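Local coordinates for hypothetical protein aq_1447 (Aquifex aeolicus, PDB 1YVU) that uses short single-stranded DNA guides to bind complementary RNA targets and cleaves the target strand in a reaction that depends on divalent metal ions, at residues V199-E204 / K238-V243; T321-K326 / P485-E490; K489-K494 / C656-S661. All blocks are in the same frame, centred on the assembly; numbering follows the deposited sequence.

Interaction 1: residues V199-E204 / K238-V243; sequences VFKAKE and KAFLVV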
# COMPACT_ATOMS: atom_id res chain seq x y z
N VAL A 199 20.37 -12.86 -9.18
CA VAL A 199 21.34 -13.46 -8.26
C VAL A 199 22.45 -14.08 -9.10
O VAL A 199 22.20 -14.76 -10.11
CB VAL A 199 20.72 -14.55 -7.31
CG1 VAL A 199 21.79 -15.25 -6.49
CG2 VAL A 199 19.75 -13.93 -6.33
N PHE A 200 23.69 -13.80 -8.68
CA PHE A 200 24.88 -14.34 -9.31
C PHE A 200 26.01 -14.50 -8.29
O PHE A 200 25.96 -13.89 -7.22
CB PHE A 200 25.30 -13.52 -10.55
CG PHE A 200 25.82 -12.15 -10.25
CD1 PHE A 200 27.22 -11.92 -10.18
CD2 PHE A 200 24.94 -11.06 -10.07
CE1 PHE A 200 27.74 -10.62 -9.95
CE2 PHE A 200 25.44 -9.75 -9.83
CZ PHE A 200 26.85 -9.53 -9.78
N LYS A 201 27.00 -15.32 -8.64
CA LYS A 201 28.15 -15.60 -7.78
C LYS A 201 29.17 -14.46 -7.74
O LYS A 201 29.32 -13.71 -8.72
CB LYS A 201 28.84 -16.90 -8.23
CG LYS A 201 27.99 -18.15 -8.13
CD LYS A 201 28.61 -19.33 -8.86
CE LYS A 201 27.55 -20.42 -9.14
NZ LYS A 201 27.93 -21.38 -10.23
N ALA A 202 29.87 -14.35 -6.61
CA ALA A 202 30.88 -13.32 -6.40
C ALA A 202 32.22 -13.70 -7.02
O ALA A 202 33.09 -12.84 -7.19
CB ALA A 202 31.03 -13.04 -4.94
N LYS A 203 32.36 -14.98 -7.37
CA LYS A 203 33.56 -15.50 -8.05
C LYS A 203 33.64 -14.78 -9.40
O LYS A 203 34.74 -14.42 -9.86
CB LYS A 203 33.45 -16.99 -8.40
CG LYS A 203 33.01 -17.95 -7.34
CD LYS A 203 33.67 -19.33 -7.58
CE LYS A 203 33.12 -20.44 -6.67
NZ LYS A 203 34.19 -21.17 -5.92
N GLU A 204 32.46 -14.56 -10.00
CA GLU A 204 32.26 -13.93 -11.32
C GLU A 204 32.89 -12.56 -11.48
O GLU A 204 33.11 -12.08 -12.59
CB GLU A 204 30.77 -13.86 -11.67
CG GLU A 204 30.42 -14.54 -12.99
CD GLU A 204 28.94 -14.42 -13.35
OE1 GLU A 204 28.59 -13.49 -14.13
OE2 GLU A 204 28.13 -15.24 -12.87
N LYS A 238 32.11 -18.72 -2.23
CA LYS A 238 30.74 -19.21 -1.93
C LYS A 238 29.67 -18.10 -1.89
O LYS A 238 28.48 -18.39 -1.79
CB LYS A 238 30.73 -19.98 -0.61
CG LYS A 238 31.15 -19.17 0.61
CD LYS A 238 30.34 -19.56 1.83
CE LYS A 238 30.14 -18.38 2.77
NZ LYS A 238 29.14 -18.66 3.85
N ALA A 239 30.11 -16.84 -1.98
CA ALA A 239 29.20 -15.70 -1.90
C ALA A 239 28.45 -15.32 -3.14
O ALA A 239 28.91 -15.56 -4.26
CB ALA A 239 29.90 -14.50 -1.36
N PHE A 240 27.29 -14.73 -2.89
CA PHE A 240 26.42 -14.26 -3.94
C PHE A 240 26.19 -12.77 -3.81
O PHE A 240 26.30 -12.17 -2.73
CB PHE A 240 25.06 -14.94 -3.88
CG PHE A 240 25.10 -16.41 -4.06
CD1 PHE A 240 24.81 -17.27 -2.98
CD2 PHE A 240 25.31 -16.97 -5.33
CE1 PHE A 240 24.72 -18.68 -3.15
CE2 PHE A 240 25.23 -18.37 -5.54
CZ PHE A 240 24.93 -19.24 -4.44
N LEU A 241 25.95 -12.16 -4.96
CA LEU A 241 25.65 -10.75 -5.02
C LEU A 241 24.28 -10.74 -5.61
O LEU A 241 23.96 -11.54 -6.50
CB LEU A 241 26.64 -9.98 -5.90
CG LEU A 241 28.12 -10.10 -5.55
CD1 LEU A 241 28.96 -9.27 -6.44
CD2 LEU A 241 28.35 -9.73 -4.13
N VAL A 242 23.45 -9.91 -5.00
CA VAL A 242 22.05 -9.75 -5.35
C VAL A 242 21.75 -8.36 -5.87
O VAL A 242 22.09 -7.35 -5.24
CB VAL A 242 21.17 -10.02 -4.09
CG1 VAL A 242 19.69 -10.00 -4.44
CG2 VAL A 242 21.57 -11.36 -3.40
N VAL A 243 21.08 -8.32 -7.03
CA VAL A 243 20.69 -7.06 -7.66
C VAL A 243 19.20 -6.84 -7.37
O VAL A 243 18.36 -7.71 -7.61
CB VAL A 243 20.95 -7.05 -9.21
CG1 VAL A 243 20.75 -5.63 -9.77
CG2 VAL A 243 22.35 -7.54 -9.52
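F200 and L241 form an antiparallel hydrogen-bonded pair, F200 N giving to L241 O at 3.2 Å and L241 N to F200 O at 2.8 Å, flanked by the non-hydrogen-bonded pairs V199–V242 and K201–F240; the two strand axes run 153° apart. A third bond, A202 N to A239 O at 2.8 Å, extends the pairing beyond the strand end, where A239 leaves helix 233-238. On one face of the sheet the F200 ring has L241 CB over it in a CH-pi contact, 4.2 Å from the ring centroid and displaced toward the rim, while V243 CG2 meets CE2 at the ring edge, in plane. CG of F200 sits between the backbone N and the carbonyl carbon (chi1 69°); the outer ring atoms make the contacts with L241 and V243. These are strands 194-201 and 240-244 of the five-stranded antiparallel sheet of the PAZ domain, and the chain between them is largely helical. A202 CB closes on L241 CG at 4.2 Å, and L241 packs on W226 and L229 of helix 220-231. On the face of V199 and V242, V199 CG2 approaches V242 CG2; V199 CG1 also lies 4.1 Å from F240 CD2, the approach oblique. The aliphatic chain of K201 runs alongside F240, with CG 3.8 Å from CE2 of that ring.

Interaction 2: residues T321-K326 / P485-E490; sequences TVLDAK and PYKLKE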
# COMPACT_ATOMS: atom_id res chain seq x y z
N THR A 321 -27.27 6.58 2.15
CA THR A 321 -28.55 6.05 1.71
C THR A 321 -28.46 5.41 0.35
O THR A 321 -27.99 6.01 -0.62
CB THR A 321 -29.66 7.12 1.74
OG1 THR A 321 -29.75 7.67 3.07
CG2 THR A 321 -31.01 6.50 1.36
N VAL A 322 -28.86 4.14 0.35
CA VAL A 322 -28.91 3.30 -0.82
C VAL A 322 -30.36 2.91 -1.16
O VAL A 322 -31.23 2.94 -0.30
CB VAL A 322 -28.07 2.02 -0.61
CG1 VAL A 322 -26.63 2.38 -0.19
CG2 VAL A 322 -28.74 1.06 0.41
N LEU A 323 -30.60 2.54 -2.41
CA LEU A 323 -31.93 2.13 -2.85
C LEU A 323 -31.92 1.00 -3.88
O LEU A 323 -30.96 0.85 -4.61
CB LEU A 323 -32.74 3.33 -3.35
CG LEU A 323 -32.25 4.47 -4.26
CD1 LEU A 323 -31.69 4.00 -5.61
CD2 LEU A 323 -33.42 5.43 -4.48
N ASP A 324 -33.00 0.23 -3.92
CA ASP A 324 -33.14 -0.88 -4.88
C ASP A 324 -33.86 -0.46 -6.19
O ASP A 324 -34.01 0.74 -6.46
CB ASP A 324 -33.78 -2.10 -4.21
CG ASP A 324 -35.28 -1.96 -3.96
OD1 ASP A 324 -35.82 -0.84 -3.83
OD2 ASP A 324 -35.93 -3.01 -3.89
N ALA A 325 -34.25 -1.44 -7.01
CA ALA A 325 -34.92 -1.19 -8.30
C ALA A 325 -36.32 -0.66 -8.16
O ALA A 325 -36.84 -0.03 -9.09
CB ALA A 325 -34.93 -2.42 -9.14
N LYS A 326 -36.94 -0.94 -7.02
CA LYS A 326 -38.28 -0.45 -6.74
C LYS A 326 -38.17 0.94 -6.08
O LYS A 326 -39.08 1.79 -6.18
CB LYS A 326 -39.09 -1.44 -5.90
CG LYS A 326 -40.44 -1.73 -6.55
CD LYS A 326 -41.45 -2.42 -5.65
CE LYS A 326 -42.84 -2.35 -6.27
NZ LYS A 326 -43.83 -2.99 -5.37
N PRO A 485 -27.65 -5.26 -5.94
CA PRO A 485 -28.77 -5.15 -4.99
C PRO A 485 -29.35 -3.77 -4.75
O PRO A 485 -30.57 -3.60 -4.57
CB PRO A 485 -28.19 -5.74 -3.71
CG PRO A 485 -26.71 -5.51 -3.86
CD PRO A 485 -26.46 -5.80 -5.27
N TYR A 486 -28.46 -2.80 -4.79
CA TYR A 486 -28.81 -1.42 -4.55
C TYR A 486 -27.75 -0.51 -5.14
O TYR A 486 -26.68 -0.98 -5.57
CB TYR A 486 -28.91 -1.19 -3.02
CG TYR A 486 -27.71 -1.66 -2.21
CD1 TYR A 486 -26.55 -0.88 -2.10
CD2 TYR A 486 -27.70 -2.91 -1.60
CE1 TYR A 486 -25.41 -1.32 -1.41
CE2 TYR A 486 -26.55 -3.38 -0.91
CZ TYR A 486 -25.42 -2.58 -0.82
OH TYR A 486 -24.27 -3.04 -0.21
N LYS A 487 -28.03 0.79 -5.10
CA LYS A 487 -27.11 1.83 -5.54
C LYS A 487 -27.44 3.02 -4.68
O LYS A 487 -28.54 3.10 -4.15
CB LYS A 487 -27.25 2.19 -7.04
CG LYS A 487 -28.54 2.87 -7.47
CD LYS A 487 -28.56 3.11 -8.97
CE LYS A 487 -29.80 3.87 -9.37
NZ LYS A 487 -29.70 4.32 -10.78
N LEU A 488 -26.47 3.92 -4.54
CA LEU A 488 -26.62 5.13 -3.74
C LEU A 488 -27.69 6.04 -4.32
O LEU A 488 -27.95 6.02 -5.53
CB LEU A 488 -25.27 5.87 -3.65
CG LEU A 488 -24.15 5.19 -2.89
CD1 LEU A 488 -22.82 5.56 -3.48
CD2 LEU A 488 -24.21 5.55 -1.40
N LYS A 489 -28.38 6.76 -3.43
CA LYS A 489 -29.45 7.67 -3.79
C LYS A 489 -28.88 9.02 -4.16
O LYS A 489 -29.34 9.65 -5.10
CB LYS A 489 -30.38 7.82 -2.59
CG LYS A 489 -31.46 8.89 -2.72
CD LYS A 489 -32.01 9.17 -1.36
CE LYS A 489 -33.03 10.24 -1.39
NZ LYS A 489 -34.27 9.74 -0.70
N GLU A 490 -27.91 9.48 -3.39
CA GLU A 490 -27.30 10.78 -3.63
C GLU A 490 -25.85 10.67 -3.18
O GLU A 490 -25.57 9.91 -2.26
CB GLU A 490 -28.04 11.82 -2.76
CG GLU A 490 -27.72 13.30 -3.04
CD GLU A 490 -28.02 13.74 -4.49
OE1 GLU A 490 -29.17 13.53 -4.96
OE2 GLU A 490 -27.11 14.29 -5.15
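V322 and L488 are matched across the strands as an antiparallel non-hydrogen-bonded pair, their side chains diverging, and L323 and K487 follow as the hydrogen-bonded one. Three backbone bonds hold the two chains: L323 N to K487 O at 2.8 Å, K487 N to L323 O at 3.0 Å, and K489 N to T321 O at 2.9 Å. CA-H...O contacts lie between them, among them Y486 CA to L323 O. Strand 322-323 belongs to linker L2 and strand 487-488 to the PIWI domain; with 329-330 on the far side of 322-323 they make a small three-stranded antiparallel sheet that fastens the linker to the PIWI lobe. Among the apolar contacts, V322 reaches the Y486 ring obliquely, CB 3.6 Å from CD1 with both methyls also touching it, and CG1 meets L488 CD2 at 4.2 Å. L323 and K487 share a face of the sheet, where L323 CD1 comes 3.8 Å from K487 CG. L323 CG, set between the backbone N and the carbonyl carbon (chi1 43°), lies 4.2 Å from K489 CB, the two side chains crossing at about a right angle. The T321 and K489 side chains lie side by side, pointing the same way, with T321 CG2 3.9 Å from K489 CD. The polar ends find partners beyond the two segments. K487 NZ forms a salt bridge with E527, Y486 OH bonds E475, and the D324 carboxylate takes the backbone N-H groups of K328 and R344.

Interaction 3: residues K489-K494 / C656-S661; sequences KEIEGK and CSQILS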
# COMPACT_ATOMS: atom_id res chain seq x y z
N LYS A 489 -28.38 6.76 -3.43
CA LYS A 489 -29.45 7.67 -3.79
C LYS A 489 -28.88 9.02 -4.16
O LYS A 489 -29.34 9.65 -5.10
CB LYS A 489 -30.38 7.82 -2.59
CG LYS A 489 -31.46 8.89 -2.72
CD LYS A 489 -32.01 9.17 -1.36
CE LYS A 489 -33.03 10.24 -1.39
NZ LYS A 489 -34.27 9.74 -0.70
N GLU A 490 -27.91 9.48 -3.39
CA GLU A 490 -27.30 10.78 -3.63
C GLU A 490 -25.85 10.67 -3.18
O GLU A 490 -25.57 9.91 -2.26
CB GLU A 490 -28.04 11.82 -2.76
CG GLU A 490 -27.72 13.30 -3.04
CD GLU A 490 -28.02 13.74 -4.49
OE1 GLU A 490 -29.17 13.53 -4.96
OE2 GLU A 490 -27.11 14.29 -5.15
N ILE A 491 -24.92 11.25 -3.95
CA ILE A 491 -23.51 11.32 -3.54
C ILE A 491 -23.35 12.82 -3.45
O ILE A 491 -23.73 13.53 -4.39
CB ILE A 491 -22.51 10.79 -4.57
CG1 ILE A 491 -22.49 9.27 -4.55
CG2 ILE A 491 -21.08 11.29 -4.27
CD1 ILE A 491 -21.63 8.63 -5.65
N GLU A 492 -22.74 13.29 -2.36
CA GLU A 492 -22.53 14.71 -2.14
C GLU A 492 -21.60 15.34 -3.18
O GLU A 492 -20.48 14.85 -3.35
CB GLU A 492 -21.94 14.96 -0.74
CG GLU A 492 -21.88 16.45 -0.31
CD GLU A 492 -21.29 16.66 1.08
OE1 GLU A 492 -21.57 15.82 1.97
OE2 GLU A 492 -20.57 17.67 1.29
N GLY A 493 -22.14 16.27 -3.99
CA GLY A 493 -21.26 16.97 -4.90
C GLY A 493 -21.32 17.22 -6.38
O GLY A 493 -20.32 17.75 -6.88
N LYS A 494 -22.40 16.89 -7.09
CA LYS A 494 -22.48 17.13 -8.56
C LYS A 494 -21.15 16.90 -9.34
O LYS A 494 -20.39 17.83 -9.64
CB LYS A 494 -23.02 18.53 -8.88
CG LYS A 494 -24.44 18.76 -8.45
CD LYS A 494 -24.73 20.25 -8.51
CE LYS A 494 -25.95 20.61 -7.66
NZ LYS A 494 -26.29 22.08 -7.66
N CYS A 656 -13.90 13.66 0.33
CA CYS A 656 -13.75 12.63 1.35
C CYS A 656 -15.07 11.92 1.60
O CYS A 656 -15.11 10.71 1.72
CB CYS A 656 -13.23 13.21 2.65
SG CYS A 656 -11.48 13.70 2.65
N SER A 657 -16.15 12.70 1.61
CA SER A 657 -17.51 12.18 1.80
C SER A 657 -17.90 11.24 0.65
O SER A 657 -18.52 10.20 0.87
CB SER A 657 -18.50 13.35 1.91
OG SER A 657 -19.83 12.99 1.57
N GLN A 658 -17.47 11.58 -0.56
CA GLN A 658 -17.74 10.77 -1.75
C GLN A 658 -16.95 9.46 -1.72
O GLN A 658 -17.36 8.46 -2.28
CB GLN A 658 -17.34 11.53 -3.00
CG GLN A 658 -17.90 12.93 -3.08
CD GLN A 658 -17.39 13.72 -4.26
OE1 GLN A 658 -16.23 13.61 -4.68
NE2 GLN A 658 -18.28 14.54 -4.81
N ILE A 659 -15.79 9.49 -1.07
CA ILE A 659 -14.92 8.32 -0.94
C ILE A 659 -15.60 7.37 0.01
O ILE A 659 -15.74 6.19 -0.30
CB ILE A 659 -13.56 8.78 -0.40
CG1 ILE A 659 -12.64 8.98 -1.57
CG2 ILE A 659 -12.97 7.83 0.71
CD1 ILE A 659 -11.49 9.78 -1.23
N LEU A 660 -16.07 7.94 1.12
CA LEU A 660 -16.79 7.25 2.19
C LEU A 660 -18.07 6.63 1.68
O LEU A 660 -18.40 5.51 2.06
CB LEU A 660 -17.12 8.21 3.29
CG LEU A 660 -16.03 8.51 4.27
CD1 LEU A 660 -16.47 9.60 5.20
CD2 LEU A 660 -15.77 7.25 5.05
N SER A 661 -18.76 7.34 0.78
CA SER A 661 -20.01 6.82 0.22
C SER A 661 -19.74 5.67 -0.73
O SER A 661 -20.44 4.68 -0.68
CB SER A 661 -20.80 7.92 -0.47
OG SER A 661 -21.27 8.86 0.49
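Q658 reaches from helix 652-661 to the loop at I491, E492 and G493, and its side chain can be followed outward atom by atom. CB lies 4.0 Å from CG2 of I491. CG, anti to the carbonyl carbon of its own residue (chi1 -51°), packs closer on the same I491 CG2, at 3.8 Å, the two side chains crossing at about a right angle. The carbonyl oxygen of E492 also lies beside this CG, and beyond it the Q658 CD passes E492 O at 3.4 Å. The tip completes the contact: NE2 gives a hydrogen bond to E492 O at 2.7 Å, with an N-H...O angle of 161°. The amide is well turned for it, since the oxygen lies 10° out of the amide plane and the N-H arrives in the plane of the carbonyl. NE2 is also near G493 CA, in a residue whose backbone angles are readily reached by glycine. From the preceding residue of the helix, S657 OG gives a weak hydrogen bond, 3.3 Å long, to OE1 of E492, whose chain is extended to reach it. The loop leads from strand 487-488 into strand 497-505 of the RNase H-like PIWI fold, and F498 of that strand touches both I491 and Q658. An alanine in place of Q658 would probably leave the E492 carbonyl without this amide donor and open a gap beside I491 CG2. The helix thus holds E492 mainly at its backbone carbonyl, through a neutral amide that fixes a loop lacking regular secondary structure; the hydroxyl's bond to the carboxylate is weak.

In the fold
Interaction 1 comes first along the chain and lies wholly in the PAZ domain, where it joins two strands of that domain's antiparallel sheet. Its centre is about 60 Å from that of interaction 2 and about 54 Å from that of interaction 3, and it lies across the chain's centre from both. Interactions 2 and 3 are neighbours, with centres about 13 Å apart. They share K489 and E490, where the chain leaves strand 487-488 for the loop toward strand 497-505, and L488 packs against S661 of helix 652-661. One continuous run of the PIWI domain therefore meets linker L2 first and the domain's own helix next, tying an interlobe connection to the RNase H-like fold.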